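Long-range contacts in ABC transporter periplasmic-binding protein YtfQ (Mycobacterium smegmatis, PDB 6HB0), which probably binds a sugar, most likely L-arabinofuranose, outside the cytoplasmic membrane and passes it to an ABC importer: residues I122-I127 against V288-E293; G130-Q135 against Y259-N264; V211-D216 against I239-A244; D247-L252 against E293-A298. All blocks are in the same frame, centred on the assembly; numbering follows the deposited sequence.

In the fold
The chain folds into two alpha/beta lobes, each built round its own six-stranded sheet, and the four contacts run from the junction between the lobes into one of them. Contact 1, where two connecting segments pass side by side, lies about 11 Å centre to centre from contact 2, and the two share helix 126-140 and one zinc ion. Contact 3 joins neighbouring strands of the sheet that contact 2 covers, about 8 Å from it. Along the chain contact 3 closes before contact 4 opens, whereas contacts 1 and 4 interleave. The crossing segments of contact 1 join the lobes, consistent with a periplasmic-binding-protein hinge; from Glu-293 onward the chain forms that sheet's edge in contact 4.

Contact 1 (I122-I127 against V288-E293); sequences IGADFI and VVTPDE. With ZN (zinc ion), chain F.
Ile-122 and Thr-290 cross obliquely, methyl against methyl, with CG2 of Ile-122 4.1 Å from CG2 of Thr-290. They stand where two segments run side by side between the lobes, two of the interdomain crossovers of a type I periplasmic binding protein. Ile-122 ends a strand of one sheet, its CG1 4.3 Å from CB of Val-288; both meet Leu-274, an apolar site that suits branched aliphatic side chains. Thr-290 does two jobs. Its OG1, placed between the backbone N and the carbonyl carbon (chi1 54°), hydrogen-bonds to the backbone O of Asn-264, while its methyl CG2 comes 3.7 Å from Gly-123 O. No direct hydrogen bond spans the segments, and a water takes that role, donating to Gly-123 O at 2.9 Å and accepting from Thr-290 N at 3.0 Å. Side-chain-less Gly-123 is nearly fully extended here. Further on, Asp-125 is the N-cap of helix 126-140, and Asp-292 supplies a short carboxylate to a zinc ion also held by Glu-128 and Cys-263. The zinc sits 1.9 Å from Asp-292 OD1, and its water ligand donates to Thr-290 O over 2.6 Å.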
loop_
_atom_site.group_PDB
_atom_site.type_symbol
_atom_site.label_atom_id
_atom_site.label_comp_id
_atom_site.label_asym_id
_atom_site.label_seq_id
_atom_site.Cartn_x
_atom_site.Cartn_y
_atom_site.Cartn_z
ATOM N N ILE A 122 10.769 2.287 -5.684
ATOM C CA ILE A 122 10.074 2.780 -4.518
ATOM C C ILE A 122 8.638 2.293 -4.531
ATOM O O ILE A 122 7.853 2.691 -5.407
ATOM C CB ILE A 122 9.984 4.334 -4.493
ATOM C CG1 ILE A 122 11.289 5.001 -4.871
ATOM C CG2 ILE A 122 9.590 4.771 -3.100
ATOM C CD1 ILE A 122 11.062 6.444 -5.246
ATOM N N GLY A 123 8.256 1.462 -3.570
ATOM C CA GLY A 123 6.849 1.020 -3.491
ATOM C C GLY A 123 6.504 0.339 -2.186
ATOM O O GLY A 123 7.398 0.052 -1.417
ATOM N N ALA A 124 5.215 0.064 -1.980
ATOM C CA ALA A 124 4.747 -0.527 -0.746
ATOM C C ALA A 124 5.105 -1.998 -0.696
ATOM O O ALA A 124 5.284 -2.625 -1.734
ATOM C CB ALA A 124 3.251 -0.363 -0.593
ATOM N N ASP A 125 5.227 -2.509 0.527
ATOM C CA ASP A 125 5.489 -3.901 0.799
ATOM C C ASP A 125 4.264 -4.630 1.405
ATOM O O ASP A 125 3.992 -4.542 2.621
ATOM C CB ASP A 125 6.619 -3.953 1.794
ATOM C CG ASP A 125 7.211 -5.367 1.971
ATOM O OD1 ASP A 125 6.567 -6.378 1.618
ATOM O OD2 ASP A 125 8.328 -5.438 2.508
ATOM N N PHE A 126 3.547 -5.391 0.590
ATOM C CA PHE A 126 2.326 -6.020 1.076
ATOM C C PHE A 126 2.577 -7.201 2.012
ATOM O O PHE A 126 1.740 -7.485 2.878
ATOM C CB PHE A 126 1.506 -6.508 -0.101
ATOM C CG PHE A 126 1.137 -5.427 -1.071
ATOM C CD1 PHE A 126 0.580 -4.231 -0.634
ATOM C CD2 PHE A 126 1.354 -5.602 -2.436
ATOM C CE1 PHE A 126 0.214 -3.251 -1.524
ATOM C CE2 PHE A 126 1.028 -4.609 -3.333
ATOM C CZ PHE A 126 0.432 -3.453 -2.873
ATOM N N ILE A 127 3.694 -7.899 1.840
ATOM C CA ILE A 127 4.051 -8.990 2.749
ATOM C C ILE A 127 4.242 -8.385 4.126
ATOM O O ILE A 127 3.728 -8.873 5.096
ATOM C CB ILE A 127 5.328 -9.732 2.306
ATOM C CG1 ILE A 127 5.109 -10.444 0.978
ATOM C CG2 ILE A 127 5.787 -10.689 3.412
ATOM C CD1 ILE A 127 6.337 -11.104 0.428
ATOM N N VAL A 288 14.074 1.753 -2.134
ATOM C CA VAL A 288 13.887 2.728 -1.083
ATOM C C VAL A 288 12.530 2.408 -0.502
ATOM O O VAL A 288 11.579 2.221 -1.258
ATOM C CB VAL A 288 13.932 4.175 -1.632
ATOM C CG1 VAL A 288 13.452 5.188 -0.615
ATOM C CG2 VAL A 288 15.350 4.518 -2.042
ATOM N N VAL A 289 12.456 2.326 0.823
ATOM C CA VAL A 289 11.244 1.907 1.500
ATOM C C VAL A 289 10.290 3.028 1.717
ATOM O O VAL A 289 10.688 4.154 1.841
ATOM C CB VAL A 289 11.516 1.370 2.933
ATOM C CG1 VAL A 289 12.361 0.134 2.823
ATOM C CG2 VAL A 289 12.151 2.436 3.848
ATOM N N THR A 290 9.009 2.718 1.724
ATOM C CA THR A 290 8.016 3.729 1.984
ATOM C C THR A 290 7.763 3.752 3.490
ATOM O O THR A 290 8.045 2.791 4.173
ATOM C CB THR A 290 6.717 3.443 1.240
ATOM O OG1 THR A 290 6.266 2.121 1.546
ATOM C CG2 THR A 290 6.929 3.573 -0.260
ATOM N N PRO A 291 7.196 4.843 4.007
ATOM C CA PRO A 291 6.769 4.837 5.388
ATOM C C PRO A 291 5.562 3.960 5.713
ATOM O O PRO A 291 4.780 3.599 4.835
ATOM C CB PRO A 291 6.412 6.324 5.659
ATOM C CG PRO A 291 6.556 7.033 4.392
ATOM C CD PRO A 291 6.835 6.083 3.298
ATOM N N ASP A 292 5.395 3.687 7.000
ATOM C CA ASP A 292 4.318 2.901 7.526
ATOM C C ASP A 292 3.415 3.663 8.448
ATOM O O ASP A 292 3.805 4.680 9.025
ATOM C CB ASP A 292 4.932 1.719 8.296
ATOM C CG ASP A 292 5.656 0.735 7.396
ATOM O OD1 ASP A 292 5.270 0.617 6.204
ATOM O OD2 ASP A 292 6.578 0.047 7.891
ATOM N N GLU A 293 2.197 3.150 8.613
ATOM C CA GLU A 293 1.241 3.616 9.593
ATOM C C GLU A 293 0.728 2.425 10.372
ATOM O O GLU A 293 0.657 1.281 9.843
ATOM C CB GLU A 293 0.052 4.315 8.949
ATOM C CG GLU A 293 0.447 5.543 8.140
ATOM C CD GLU A 293 -0.718 6.252 7.448
ATOM O OE1 GLU A 293 -1.743 6.496 8.096
ATOM O OE2 GLU A 293 -0.560 6.652 6.280
HETATM ZN ZN ZN F . 6.019 -0.513 4.837
HETATM O O HOH W 1 8.226 -0.118 1.329
HETATM O O HOH W 2 7.867 0.199 4.424
#

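Contact 2 (G130-Q135 against Y259-N264). With ZN (zinc ion), chain F.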
loop_
_atom_site.group_PDB
_atom_site.type_symbol
_atom_site.label_atom_id
_atom_site.label_comp_id
_atom_site.label_asym_id
_atom_site.label_seq_id
_atom_site.Cartn_x
_atom_site.Cartn_y
_atom_site.Cartn_z
ATOM N N GLY A 130 0.929 -7.733 5.964
ATOM C CA GLY A 130 0.392 -8.935 6.563
ATOM C C GLY A 130 1.210 -9.330 7.762
ATOM O O GLY A 130 0.672 -9.683 8.763
ATOM N N ARG A 131 2.520 -9.265 7.650
ATOM C CA ARG A 131 3.369 -9.660 8.750
ATOM C C ARG A 131 3.121 -8.833 9.969
ATOM O O ARG A 131 3.110 -9.359 11.099
ATOM C CB ARG A 131 4.845 -9.555 8.371
ATOM C CG ARG A 131 5.796 -10.069 9.455
ATOM C CD ARG A 131 7.138 -10.331 8.871
ATOM N NE ARG A 131 8.097 -10.738 9.875
ATOM C CZ ARG A 131 9.383 -11.006 9.611
ATOM N NH1 ARG A 131 9.883 -10.915 8.367
ATOM N NH2 ARG A 131 10.180 -11.347 10.611
ATOM N N ARG A 132 2.982 -7.529 9.796
ATOM C CA ARG A 132 2.740 -6.657 10.979
ATOM C C ARG A 132 1.368 -6.971 11.595
ATOM O O ARG A 132 1.197 -6.908 12.822
ATOM C CB ARG A 132 2.895 -5.173 10.590
ATOM C CG ARG A 132 4.330 -4.828 10.175
ATOM C CD ARG A 132 4.443 -3.605 9.280
ATOM N NE ARG A 132 3.780 -2.528 9.926
ATOM C CZ ARG A 132 3.104 -1.540 9.341
ATOM N NH1 ARG A 132 3.042 -1.340 8.023
ATOM N NH2 ARG A 132 2.493 -0.695 10.147
ATOM N N ALA A 133 0.378 -7.274 10.769
ATOM C CA ALA A 133 -0.934 -7.624 11.282
ATOM C C ALA A 133 -0.806 -8.913 12.142
ATOM O O ALA A 133 -1.293 -8.964 13.259
ATOM C CB ALA A 133 -1.910 -7.857 10.136
ATOM N N GLY A 134 -0.108 -9.910 11.600
ATOM C CA GLY A 134 0.117 -11.187 12.298
ATOM C C GLY A 134 0.871 -11.016 13.604
ATOM O O GLY A 134 0.497 -11.589 14.645
ATOM N N GLN A 135 1.874 -10.163 13.562
ATOM C CA GLN A 135 2.708 -9.942 14.698
ATOM C C GLN A 135 1.936 -9.249 15.821
ATOM O O GLN A 135 2.184 -9.503 16.995
ATOM C CB GLN A 135 3.951 -9.150 14.271
ATOM C CG GLN A 135 4.947 -8.871 15.378
ATOM C CD GLN A 135 5.487 -10.165 15.964
ATOM O OE1 GLN A 135 6.046 -11.005 15.232
ATOM N NE2 GLN A 135 5.294 -10.357 17.284
ATOM N N TYR A 259 -7.017 -2.992 15.529
ATOM C CA TYR A 259 -5.722 -2.591 15.031
ATOM C C TYR A 259 -5.768 -2.452 13.507
ATOM O O TYR A 259 -6.399 -3.280 12.799
ATOM C CB TYR A 259 -4.676 -3.603 15.438
ATOM C CG TYR A 259 -3.241 -3.126 15.372
ATOM C CD1 TYR A 259 -2.782 -2.112 16.217
ATOM C CD2 TYR A 259 -2.342 -3.691 14.492
ATOM C CE1 TYR A 259 -1.464 -1.665 16.153
ATOM C CE2 TYR A 259 -1.025 -3.262 14.439
ATOM C CZ TYR A 259 -0.613 -2.259 15.298
ATOM O OH TYR A 259 0.670 -1.871 15.206
ATOM N N ILE A 260 -5.101 -1.395 13.010
ATOM C CA ILE A 260 -4.926 -1.175 11.589
ATOM C C ILE A 260 -3.451 -0.994 11.257
ATOM O O ILE A 260 -2.702 -0.356 12.004
ATOM C CB ILE A 260 -5.735 0.029 11.148
ATOM C CG1 ILE A 260 -7.210 -0.300 11.138
ATOM C CG2 ILE A 260 -5.323 0.479 9.737
ATOM C CD1 ILE A 260 -8.059 0.943 10.952
ATOM N N VAL A 261 -3.017 -1.591 10.152
ATOM C CA VAL A 261 -1.687 -1.398 9.620
ATOM C C VAL A 261 -1.782 -0.910 8.189
ATOM O O VAL A 261 -2.763 -1.220 7.486
ATOM C CB VAL A 261 -0.819 -2.689 9.654
ATOM C CG1 VAL A 261 -0.619 -3.132 11.087
ATOM C CG2 VAL A 261 -1.450 -3.785 8.868
ATOM N N GLU A 262 -0.766 -0.196 7.729
ATOM C CA GLU A 262 -0.665 0.182 6.316
ATOM C C GLU A 262 0.757 0.401 5.993
ATOM O O GLU A 262 1.483 0.953 6.811
ATOM C CB GLU A 262 -1.451 1.448 6.019
ATOM C CG GLU A 262 -1.427 1.803 4.539
ATOM C CD GLU A 262 -2.176 3.066 4.178
ATOM O OE1 GLU A 262 -3.300 3.216 4.676
ATOM O OE2 GLU A 262 -1.664 3.888 3.349
ATOM N N CYS A 263 1.188 -0.057 4.818
ATOM C CA CYS A 263 2.451 0.314 4.241
ATOM C C CYS A 263 2.081 1.362 3.184
ATOM O O CYS A 263 1.321 1.078 2.254
ATOM C CB CYS A 263 3.153 -0.854 3.574
ATOM S SG CYS A 263 4.793 -0.437 2.938
ATOM N N ASN A 264 2.606 2.559 3.316
ATOM C CA ASN A 264 2.265 3.629 2.386
ATOM C C ASN A 264 2.806 3.400 0.961
ATOM O O ASN A 264 3.814 2.767 0.731
ATOM C CB ASN A 264 2.842 4.975 2.830
ATOM C CG ASN A 264 2.196 5.559 4.044
ATOM O OD1 ASN A 264 2.820 6.382 4.693
ATOM N ND2 ASN A 264 0.968 5.210 4.336
HETATM ZN ZN ZN F . 6.019 -0.513 4.837
HETATM O O HOH W 2 7.867 0.199 4.424
#
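Arg-132 reaches across to the backbone of Glu-262, its NH1 donating to Glu-262 O at 3.0 Å in an almost straight bond (177°). Here helix 126-140 packs on strand 259-263, as helices do in a three-layer alpha/beta/alpha sandwich; the two short axes pass 8.2 Å apart and run nearly antiparallel, at 157°. The accepting oxygen lies in the guanidinium plane, although NH1 stands well above the plane of that carbonyl. The chain bends at chi3 (54°), which sets the position of NE, and one face of the guanidinium rests toward its rim on Val-261, with NH2 3.9 Å from CB. A long, flat, charged group suits this place because it can pass over an aliphatic side chain and still reach polar atoms with its edge. On the next residue of the helix, the small Ala-133 allows close approach, its CB 4.3 Å from Val-261 CG2. Farther out, NH1 also forms a salt bridge with Glu-128 and NH2 donates to Glu-293 O, so several acceptors fix the group's rotation. Glu-128 is a zinc ligand too, which makes Arg-132 second-shell. On the strand, Cys-263 turns its soft sulfur, probably as thiolate, to the same metal, with SG 2.3 Å from the zinc ion.

Contact 3 (V211-D216 against I239-A244); sequences VFAQND and IVAVDA
Val-211 and Ile-239 run alongside each other, CG1 of Val-211 4.1 Å from CG1 of Ile-239, near the start of two parallel strands joined through helix 216-228 in a beta-alpha-beta unit. Packing here is tight. Val-240 N donates to Val-211 O at 2.9 Å, and Ala-213 N to Val-240 O likewise, both nearly straight. Small residues suit the next pair on the same face, CB of Ala-213 standing 4.1 Å from CB of Ala-241. On the other face Phe-212, with CG anti to the backbone N (chi1 169°), brings its ring edge to Val-242, CE1 lying 3.9 Å from CG2; the ring also stacks with Phe-169. Toward the strand ends the bond from Val-242 N to Ala-213 O slackens to 3.2 Å and 150°, and polar residues replace aliphatic ones. Asn-215 caps the following helix through OD1, to Met-218 N, while its ND2 donates to Phe-189 O. Asp-216, a zinc ligand with OD2 hydrogen-bonded to Thr-245 OG1, meets the like charge of Asp-243, a repulsion probably eased by the salt bridge from Asp-243 OD1 to Arg-34. Their carboxylates are turned 75° apart, with Asp-216 OD1 3.6 Å from Asp-243 OD2.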
loop_
_atom_site.group_PDB
_atom_site.type_symbol
_atom_site.label_atom_id
_atom_site.label_comp_id
_atom_site.label_asym_id
_atom_site.label_seq_id
_atom_site.Cartn_x
_atom_site.Cartn_y
_atom_site.Cartn_z
ATOM N N VAL A 211 -10.605 -11.690 13.601
ATOM C CA VAL A 211 -10.603 -11.619 12.143
ATOM C C VAL A 211 -9.460 -10.764 11.621
ATOM O O VAL A 211 -9.192 -9.687 12.121
ATOM C CB VAL A 211 -11.989 -11.371 11.477
ATOM C CG1 VAL A 211 -13.103 -11.161 12.458
ATOM C CG2 VAL A 211 -11.945 -10.497 10.208
ATOM N N PHE A 212 -8.718 -11.306 10.671
ATOM C CA PHE A 212 -7.758 -10.552 9.933
ATOM C C PHE A 212 -8.386 -10.237 8.574
ATOM O O PHE A 212 -8.691 -11.125 7.785
ATOM C CB PHE A 212 -6.471 -11.313 9.753
ATOM C CG PHE A 212 -5.534 -10.674 8.765
ATOM C CD1 PHE A 212 -5.251 -9.326 8.846
ATOM C CD2 PHE A 212 -4.956 -11.405 7.749
ATOM C CE1 PHE A 212 -4.382 -8.716 7.946
ATOM C CE2 PHE A 212 -4.095 -10.805 6.860
ATOM C CZ PHE A 212 -3.814 -9.453 6.955
ATOM N N ALA A 213 -8.629 -8.964 8.356
ATOM C CA ALA A 213 -9.242 -8.460 7.114
ATOM C C ALA A 213 -8.143 -7.820 6.287
ATOM O O ALA A 213 -7.495 -6.880 6.731
ATOM C CB ALA A 213 -10.277 -7.438 7.448
ATOM N N GLN A 214 -7.918 -8.341 5.099
ATOM C CA GLN A 214 -6.841 -7.852 4.266
ATOM C C GLN A 214 -7.112 -6.473 3.659
ATOM O O GLN A 214 -6.223 -5.951 3.013
ATOM C CB GLN A 214 -6.539 -8.830 3.134
ATOM C CG GLN A 214 -5.876 -10.067 3.586
ATOM C CD GLN A 214 -5.534 -10.964 2.428
ATOM O OE1 GLN A 214 -5.761 -10.605 1.269
ATOM N NE2 GLN A 214 -4.997 -12.160 2.732
ATOM N N ASN A 215 -8.295 -5.900 3.844
ATOM C CA ASN A 215 -8.495 -4.467 3.637
ATOM C C ASN A 215 -9.597 -3.937 4.540
ATOM O O ASN A 215 -10.297 -4.707 5.212
ATOM C CB ASN A 215 -8.704 -4.074 2.146
ATOM C CG ASN A 215 -10.115 -4.259 1.665
ATOM O OD1 ASN A 215 -10.887 -5.057 2.223
ATOM N ND2 ASN A 215 -10.469 -3.528 0.598
ATOM N N ASP A 216 -9.756 -2.608 4.550
ATOM C CA ASP A 216 -10.709 -1.953 5.421
ATOM C C ASP A 216 -12.140 -2.339 5.068
ATOM O O ASP A 216 -12.921 -2.602 5.952
ATOM C CB ASP A 216 -10.546 -0.404 5.432
ATOM C CG ASP A 216 -10.893 0.274 4.083
ATOM O OD1 ASP A 216 -10.669 -0.346 3.009
ATOM O OD2 ASP A 216 -11.355 1.444 4.095
ATOM N N ILE A 239 -10.772 -7.430 15.529
ATOM C CA ILE A 239 -10.570 -7.245 14.102
ATOM C C ILE A 239 -9.258 -6.501 13.900
ATOM O O ILE A 239 -9.020 -5.410 14.503
ATOM C CB ILE A 239 -11.699 -6.434 13.499
ATOM C CG1 ILE A 239 -13.009 -7.191 13.616
ATOM C CG2 ILE A 239 -11.403 -6.149 12.033
ATOM C CD1 ILE A 239 -14.203 -6.416 13.170
ATOM N N VAL A 240 -8.372 -7.115 13.139
ATOM C CA VAL A 240 -7.128 -6.457 12.728
ATOM C C VAL A 240 -7.217 -6.325 11.200
ATOM O O VAL A 240 -7.588 -7.303 10.515
ATOM C CB VAL A 240 -5.873 -7.174 13.207
ATOM C CG1 VAL A 240 -5.858 -8.650 12.830
ATOM C CG2 VAL A 240 -4.607 -6.514 12.680
ATOM N N ALA A 241 -6.963 -5.120 10.672
ATOM C CA ALA A 241 -7.151 -4.848 9.223
ATOM C C ALA A 241 -6.011 -4.109 8.613
ATOM O O ALA A 241 -5.229 -3.483 9.298
ATOM C CB ALA A 241 -8.445 -4.133 8.980
ATOM N N VAL A 242 -5.899 -4.189 7.297
ATOM C CA VAL A 242 -4.995 -3.357 6.542
ATOM C C VAL A 242 -5.751 -2.189 5.934
ATOM O O VAL A 242 -6.875 -2.345 5.502
ATOM C CB VAL A 242 -4.328 -4.188 5.449
ATOM C CG1 VAL A 242 -3.310 -3.353 4.693
ATOM C CG2 VAL A 242 -3.675 -5.439 6.051
ATOM N N ASP A 243 -5.099 -1.022 5.890
ATOM C CA ASP A 243 -5.554 0.235 5.221
ATOM C C ASP A 243 -6.055 1.247 6.275
ATOM O O ASP A 243 -7.113 1.090 6.883
ATOM C CB ASP A 243 -6.663 0.075 4.182
ATOM C CG ASP A 243 -6.290 -0.746 2.969
ATOM O OD1 ASP A 243 -5.119 -0.872 2.587
ATOM O OD2 ASP A 243 -7.247 -1.243 2.373
ATOM N N ALA A 244 -5.296 2.306 6.468
ATOM C CA ALA A 244 -5.661 3.310 7.433
ATOM C C ALA A 244 -6.518 4.366 6.745
ATOM O O ALA A 244 -6.105 5.503 6.576
ATOM C CB ALA A 244 -4.407 3.899 8.012
#

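Contact 4 (D247-L252 against E293-A298); sequences DGMQAL and EAFDQA. With ZN (zinc ion), chain G.
Asp-296 gives a carboxylate oxygen to a zinc ion, with OD2 2.0 Å from the metal, while its backbone O lies 3.7 Å from CD2 of Leu-252. The second carboxylate oxygen, OD1, caps a backbone N just past Ala-298, and Gln-299 bonds back to the N of Asp-296 through OE1, a pattern that fits a capping box. Short and acidic, Asp-296 suits both tasks at the N-cap of helix 297-319. In Leu-252, CG is anti to the backbone N (chi1 179°), which carries the branch toward Asp-296, and CD2 comes 3.5 Å from CB of Phe-295, the two side chains crossing at about a right angle. In the alpha/beta lobe, helix 246-253 lies here against strand 292-295, the antiparallel edge strand of the mixed sheet, and the large apolar side chains fill the gap between them. Met-249 makes a Met-aromatic contact with Phe-295. In one of its two conformers, CE stands 3.7 Å above the ring centroid, only 4° off the normal, and SD lies 3.8 Å from the same centroid, displaced toward the CD2 side. A flexible thioether, bent at chi2 and chi3, can drape over a flat ring in this way. Gln-297 also has two conformers; in one, its CB is 3.4 Å from Leu-252 O and its NE2 can donate to the backbone O of Ala-253.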
loop_
_atom_site.group_PDB
_atom_site.type_symbol
_atom_site.label_atom_id
_atom_site.label_comp_id
_atom_site.label_asym_id
_atom_site.label_seq_id
_atom_site.Cartn_x
_atom_site.Cartn_y
_atom_site.Cartn_z
ATOM N N ASP A 247 -12.775 5.448 7.095
ATOM C CA ASP A 247 -13.829 4.592 7.669
ATOM C C ASP A 247 -13.269 3.482 8.538
ATOM O O ASP A 247 -13.866 3.153 9.590
ATOM C CB ASP A 247 -14.760 4.079 6.593
ATOM C CG ASP A 247 -15.623 5.220 5.997
ATOM O OD1 ASP A 247 -15.673 6.359 6.562
ATOM O OD2 ASP A 247 -16.269 4.987 4.975
ATOM N N GLY A 248 -12.106 2.972 8.143
ATOM C CA GLY A 248 -11.352 2.012 8.950
ATOM C C GLY A 248 -10.966 2.598 10.279
ATOM O O GLY A 248 -11.233 2.044 11.345
ATOM N N MET A 249 -10.335 3.749 10.219
ATOM C CA MET A 249 -9.924 4.466 11.423
ATOM C C MET A 249 -11.107 4.888 12.293
ATOM O O MET A 249 -10.978 4.941 13.500
ATOM C CB MET A 249 -9.101 5.697 11.045
ATOM C CG MET A 249 -7.860 5.381 10.254
ATOM S SD MET A 249 -6.554 5.129 11.426
ATOM C CE MET A 249 -6.392 6.848 11.973
ATOM N N GLN A 250 -12.250 5.190 11.685
ATOM C CA GLN A 250 -13.424 5.527 12.446
ATOM C C GLN A 250 -13.920 4.323 13.255
ATOM O O GLN A 250 -14.233 4.430 14.450
ATOM C CB GLN A 250 -14.555 6.086 11.563
ATOM C CG GLN A 250 -15.775 6.556 12.368
ATOM C CD GLN A 250 -15.427 7.687 13.316
ATOM O OE1 GLN A 250 -14.919 8.723 12.908
ATOM N NE2 GLN A 250 -15.605 7.452 14.590
ATOM N N ALA A 251 -13.979 3.174 12.613
ATOM C CA ALA A 251 -14.297 1.905 13.329
ATOM C C ALA A 251 -13.358 1.619 14.482
ATOM O O ALA A 251 -13.769 1.225 15.566
ATOM C CB ALA A 251 -14.293 0.746 12.349
ATOM N N LEU A 252 -12.083 1.846 14.257
ATOM C CA LEU A 252 -11.075 1.652 15.259
ATOM C C LEU A 252 -11.242 2.624 16.423
ATOM O O LEU A 252 -11.168 2.239 17.583
ATOM C CB LEU A 252 -9.706 1.789 14.588
ATOM C CG LEU A 252 -8.442 1.661 15.343
ATOM C CD1 LEU A 252 -8.412 0.339 16.033
ATOM C CD2 LEU A 252 -7.263 1.826 14.406
ATOM N N GLU A 293 2.197 3.150 8.613
ATOM C CA GLU A 293 1.241 3.616 9.593
ATOM C C GLU A 293 0.728 2.425 10.372
ATOM O O GLU A 293 0.657 1.281 9.843
ATOM C CB GLU A 293 0.052 4.315 8.949
ATOM C CG GLU A 293 0.447 5.543 8.140
ATOM C CD GLU A 293 -0.718 6.252 7.448
ATOM O OE1 GLU A 293 -1.743 6.496 8.096
ATOM O OE2 GLU A 293 -0.560 6.652 6.280
ATOM N N ALA A 294 0.347 2.659 11.624
ATOM C CA ALA A 294 -0.306 1.627 12.457
ATOM C C ALA A 294 -1.098 2.362 13.527
ATOM O O ALA A 294 -0.624 3.347 14.042
ATOM C CB ALA A 294 0.695 0.741 13.103
ATOM N N PHE A 295 -2.293 1.896 13.842
ATOM C CA PHE A 295 -3.082 2.511 14.886
ATOM C C PHE A 295 -3.793 1.467 15.701
ATOM O O PHE A 295 -4.382 0.530 15.154
ATOM C CB PHE A 295 -4.148 3.389 14.249
ATOM C CG PHE A 295 -3.584 4.502 13.439
ATOM C CD1 PHE A 295 -3.172 5.669 14.064
ATOM C CD2 PHE A 295 -3.409 4.373 12.055
ATOM C CE1 PHE A 295 -2.632 6.705 13.332
ATOM C CE2 PHE A 295 -2.869 5.410 11.321
ATOM C CZ PHE A 295 -2.486 6.586 11.962
ATOM N N ASP A 296 -3.731 1.615 17.008
ATOM C CA ASP A 296 -4.717 1.005 17.887
ATOM C C ASP A 296 -5.832 2.016 18.133
ATOM O O ASP A 296 -5.830 3.097 17.523
ATOM C CB ASP A 296 -4.052 0.486 19.181
ATOM C CG ASP A 296 -3.350 1.582 19.983
ATOM O OD1 ASP A 296 -3.538 2.803 19.733
ATOM O OD2 ASP A 296 -2.615 1.161 20.899
ATOM N N GLN A 297 -6.773 1.694 19.020
ATOM C CA GLN A 297 -7.959 2.546 19.221
ATOM C C GLN A 297 -7.582 3.923 19.763
ATOM O O GLN A 297 -8.095 4.939 19.279
ATOM C CB GLN A 297 -8.991 1.920 20.182
ATOM C CG GLN A 297 -10.065 2.923 20.644
ATOM C CD GLN A 297 -11.036 2.361 21.689
ATOM O OE1 GLN A 297 -10.623 1.729 22.646
ATOM N NE2 GLN A 297 -12.328 2.601 21.500
ATOM N N ALA A 298 -6.712 3.952 20.768
ATOM C CA ALA A 298 -6.316 5.231 21.373
ATOM C C ALA A 298 -5.637 6.108 20.330
ATOM O O ALA A 298 -5.978 7.274 20.219
ATOM C CB ALA A 298 -5.410 5.029 22.532
HETATM ZN ZN ZN G . -1.084 2.243 21.728
HETATM O O HOH W 3 -2.895 2.298 23.383
#